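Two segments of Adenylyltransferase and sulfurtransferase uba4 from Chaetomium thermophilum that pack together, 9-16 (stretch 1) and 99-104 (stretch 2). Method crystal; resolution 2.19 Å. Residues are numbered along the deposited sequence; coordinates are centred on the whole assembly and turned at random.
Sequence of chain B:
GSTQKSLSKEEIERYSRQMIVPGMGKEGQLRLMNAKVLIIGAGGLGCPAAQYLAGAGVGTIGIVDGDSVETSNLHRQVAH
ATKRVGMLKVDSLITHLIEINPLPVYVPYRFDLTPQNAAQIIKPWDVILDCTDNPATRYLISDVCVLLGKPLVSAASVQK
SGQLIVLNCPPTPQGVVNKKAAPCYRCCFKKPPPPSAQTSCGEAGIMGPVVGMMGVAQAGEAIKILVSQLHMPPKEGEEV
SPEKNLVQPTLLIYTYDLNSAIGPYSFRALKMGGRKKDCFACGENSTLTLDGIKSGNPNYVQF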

# COMPACT_ATOMS: atom_id res chain seq x y z
N LYS B 9 19.78 -29.76 -0.22
CA LYS B 9 19.64 -29.57 1.20
C LYS B 9 19.64 -28.10 1.59
O LYS B 9 18.90 -27.77 2.45
CB LYS B 9 20.72 -30.30 1.97
CG LYS B 9 20.20 -31.34 2.94
CD LYS B 9 19.31 -32.34 2.25
CE LYS B 9 18.88 -33.48 3.14
NZ LYS B 9 19.98 -34.45 3.36
N GLU B 10 20.49 -27.23 1.02
CA GLU B 10 20.53 -25.78 1.38
C GLU B 10 19.20 -25.10 0.99
O GLU B 10 18.71 -24.23 1.66
CB GLU B 10 21.76 -24.91 0.83
CG GLU B 10 21.48 -23.60 0.03
CD GLU B 10 22.12 -22.23 0.58
OE1 GLU B 10 23.18 -21.80 0.13
OE2 GLU B 10 21.57 -21.52 1.44
N GLU B 11 18.71 -25.44 -0.18
CA GLU B 11 17.41 -24.84 -0.68
C GLU B 11 16.20 -25.26 0.24
O GLU B 11 15.35 -24.48 0.54
CB GLU B 11 17.10 -25.12 -2.18
CG GLU B 11 18.30 -24.85 -3.09
CD GLU B 11 18.12 -25.38 -4.54
OE1 GLU B 11 17.88 -26.57 -4.71
OE2 GLU B 11 18.21 -24.64 -5.54
N ILE B 12 16.15 -26.50 0.68
CA ILE B 12 15.11 -26.95 1.60
C ILE B 12 15.08 -26.07 2.85
O ILE B 12 14.02 -25.60 3.27
CB ILE B 12 15.31 -28.43 1.97
CG1 ILE B 12 14.97 -29.32 0.77
CG2 ILE B 12 14.48 -28.81 3.19
CD1 ILE B 12 15.52 -30.73 0.86
N GLU B 13 16.24 -25.82 3.44
CA GLU B 13 16.30 -24.97 4.63
C GLU B 13 15.96 -23.53 4.30
O GLU B 13 15.20 -22.88 5.03
CB GLU B 13 17.70 -25.06 5.26
CG GLU B 13 17.98 -24.02 6.35
CD GLU B 13 19.34 -24.21 7.00
OE1 GLU B 13 19.94 -25.29 6.79
OE2 GLU B 13 19.81 -23.30 7.73
N ARG B 14 16.50 -23.01 3.20
CA ARG B 14 16.30 -21.60 2.87
C ARG B 14 14.84 -21.28 2.56
O ARG B 14 14.37 -20.19 2.89
CB ARG B 14 17.21 -21.22 1.68
CG ARG B 14 17.16 -19.76 1.28
CD ARG B 14 18.19 -19.45 0.19
NE ARG B 14 19.50 -19.10 0.74
CZ ARG B 14 19.86 -17.86 1.09
NH1 ARG B 14 19.02 -16.85 0.94
NH2 ARG B 14 21.06 -17.65 1.58
N TYR B 15 14.12 -22.22 1.95
CA TYR B 15 12.75 -21.97 1.49
C TYR B 15 11.70 -22.73 2.30
O TYR B 15 10.54 -22.78 1.89
CB TYR B 15 12.61 -22.36 0.01
CG TYR B 15 13.61 -21.69 -0.90
CD1 TYR B 15 13.81 -20.32 -0.85
CD2 TYR B 15 14.37 -22.42 -1.79
CE1 TYR B 15 14.72 -19.69 -1.67
CE2 TYR B 15 15.29 -21.81 -2.63
CZ TYR B 15 15.46 -20.44 -2.56
OH TYR B 15 16.37 -19.82 -3.37
N SER B 16 12.08 -23.30 3.45
CA SER B 16 11.16 -24.14 4.20
C SER B 16 9.92 -23.37 4.64
O SER B 16 8.80 -23.91 4.63
CB SER B 16 11.87 -24.74 5.41
OG SER B 16 12.47 -23.72 6.19
N GLU B 99 23.56 -10.53 -1.56
CA GLU B 99 23.54 -10.60 -0.11
C GLU B 99 22.31 -11.34 0.39
O GLU B 99 22.41 -12.19 1.28
CB GLU B 99 23.60 -9.20 0.49
CG GLU B 99 24.94 -8.50 0.34
CD GLU B 99 24.96 -7.14 1.03
OE1 GLU B 99 23.92 -6.46 1.04
OE2 GLU B 99 26.02 -6.77 1.58
N ILE B 100 21.14 -11.03 -0.18
CA ILE B 100 19.90 -11.65 0.26
C ILE B 100 19.92 -13.14 -0.03
O ILE B 100 19.53 -13.97 0.80
CB ILE B 100 18.69 -10.96 -0.41
CG1 ILE B 100 18.57 -9.51 0.06
CG2 ILE B 100 17.41 -11.75 -0.13
CD1 ILE B 100 17.52 -8.72 -0.69
N ASN B 101 20.35 -13.50 -1.24
CA ASN B 101 20.28 -14.88 -1.71
C ASN B 101 21.26 -15.07 -2.86
O ASN B 101 21.02 -14.55 -3.97
CB ASN B 101 18.85 -15.21 -2.16
CG ASN B 101 18.65 -16.69 -2.40
OD1 ASN B 101 19.61 -17.47 -2.38
ND2 ASN B 101 17.40 -17.08 -2.63
N PRO B 102 22.37 -15.77 -2.65
CA PRO B 102 23.34 -15.98 -3.73
C PRO B 102 23.05 -17.16 -4.64
O PRO B 102 23.86 -17.44 -5.54
CB PRO B 102 24.65 -16.22 -2.95
CG PRO B 102 24.20 -16.91 -1.70
CD PRO B 102 22.85 -16.32 -1.36
N LEU B 103 21.94 -17.87 -4.45
CA LEU B 103 21.67 -19.06 -5.25
C LEU B 103 21.11 -18.72 -6.63
O LEU B 103 21.42 -19.43 -7.60
CB LEU B 103 20.70 -19.98 -4.50
CG LEU B 103 21.17 -20.46 -3.14
CD1 LEU B 103 20.24 -21.53 -2.58
CD2 LEU B 103 22.60 -20.99 -3.20
N PRO B 104 20.30 -17.67 -6.79
CA PRO B 104 19.79 -17.34 -8.12
C PRO B 104 20.88 -16.78 -9.02
O PRO B 104 21.90 -16.26 -8.57
CB PRO B 104 18.71 -16.29 -7.85
CG PRO B 104 18.42 -16.36 -6.39
CD PRO B 104 19.70 -16.81 -5.75

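The guanidinium of Arg14 reaches out from a helix to the carbonyl at the end of another: its NH1 donates to Ile100 O at 2.9 Å with an N-H...acceptor angle of 151°, where the chain of stretch 2 is leaving its helix. Ile100 is the last helical residue here, and Asn101 (phi/psi -160/108) is the first to abandon helical geometry. A carbonyl at this position lacks the next helical turn to supply an amide donor, and the cationic side chain of Arg14 provides a donor instead.

Stretch 1 is helical and presents Glu10, Glu11, Arg14 and Tyr15 to stretch 2, a spacing that places these residues on one side of the helix, while Lys9, Ile12, Glu13 and Ser16 stay out of reach. Backbone bonds from Arg14 N to Glu10 O (3.0 Å) and from Tyr15 N to Glu11 O (2.9 Å) hold this turn in shape. The main chains remain well apart, with CA-CA distances of 8.5 Å for Glu11 and Leu103 and 9.1 Å for Arg14 and Asn101, so side chains fill the gap, and the two stretches together bury 304 Å².

Arg14 extends through t chi1 and chi2 before chi3 turns to -87°. The carbonyl of Ile100 lies at the edge of the guanidinium, near its plane, where the N-H groups point. Over one face lie Asn101 OD1 and Pro102 CD, the latter 3.7 Å from Arg14 NH2. The 3.4 Å approach of Arg14 NH1 to Asn101 OD1 is not a hydrogen bond, because the angle is poor. Within its own helix, Arg14 NE bonds to Glu10 OE2 at 3.3 Å and 172°, as part of a salt bridge. This pairing, one helical turn apart, sets a carboxylate against the positive charge and helps to orient the guanidinium; Arg14 NH2 is satisfied elsewhere in the structure.

Asn101 uses both ends of its amide. Its ND2 donates to Tyr15 OH at 3.0 Å with a nearly straight angle of 165°, approaching at the edge of the phenol ring, and also bonds elsewhere in the structure. Its OD1 accepts from Leu103 N at 3.1 Å and 164°, a local bond that spans the turn through Pro102. The same side chain thus braces the loop and ties it to the first helix. Although the CA-to-CB bond of Tyr15 points sideways, its ring carries the hydroxyl across to the amide.

Leu103 makes the apolar part of the contact and has the largest covered area, 82 Å². Its CD1 lies 3.6 Å from Glu10 CG, 3.9 Å from Glu11 CG and 4.0 Å from Arg14 CD, packing against the aliphatic portions of three charged side chains; Tyr15 OH is more distant, 4.3 Å from the same Leu103 CD1. Both methyls touch Glu10, for Leu103 CD2 meets Glu10 OE1 at 3.5 Å, a van der Waals contact. The polar bonds centred on Arg14 and Asn101 are therefore accompanied by a leucine set against the helix side chains.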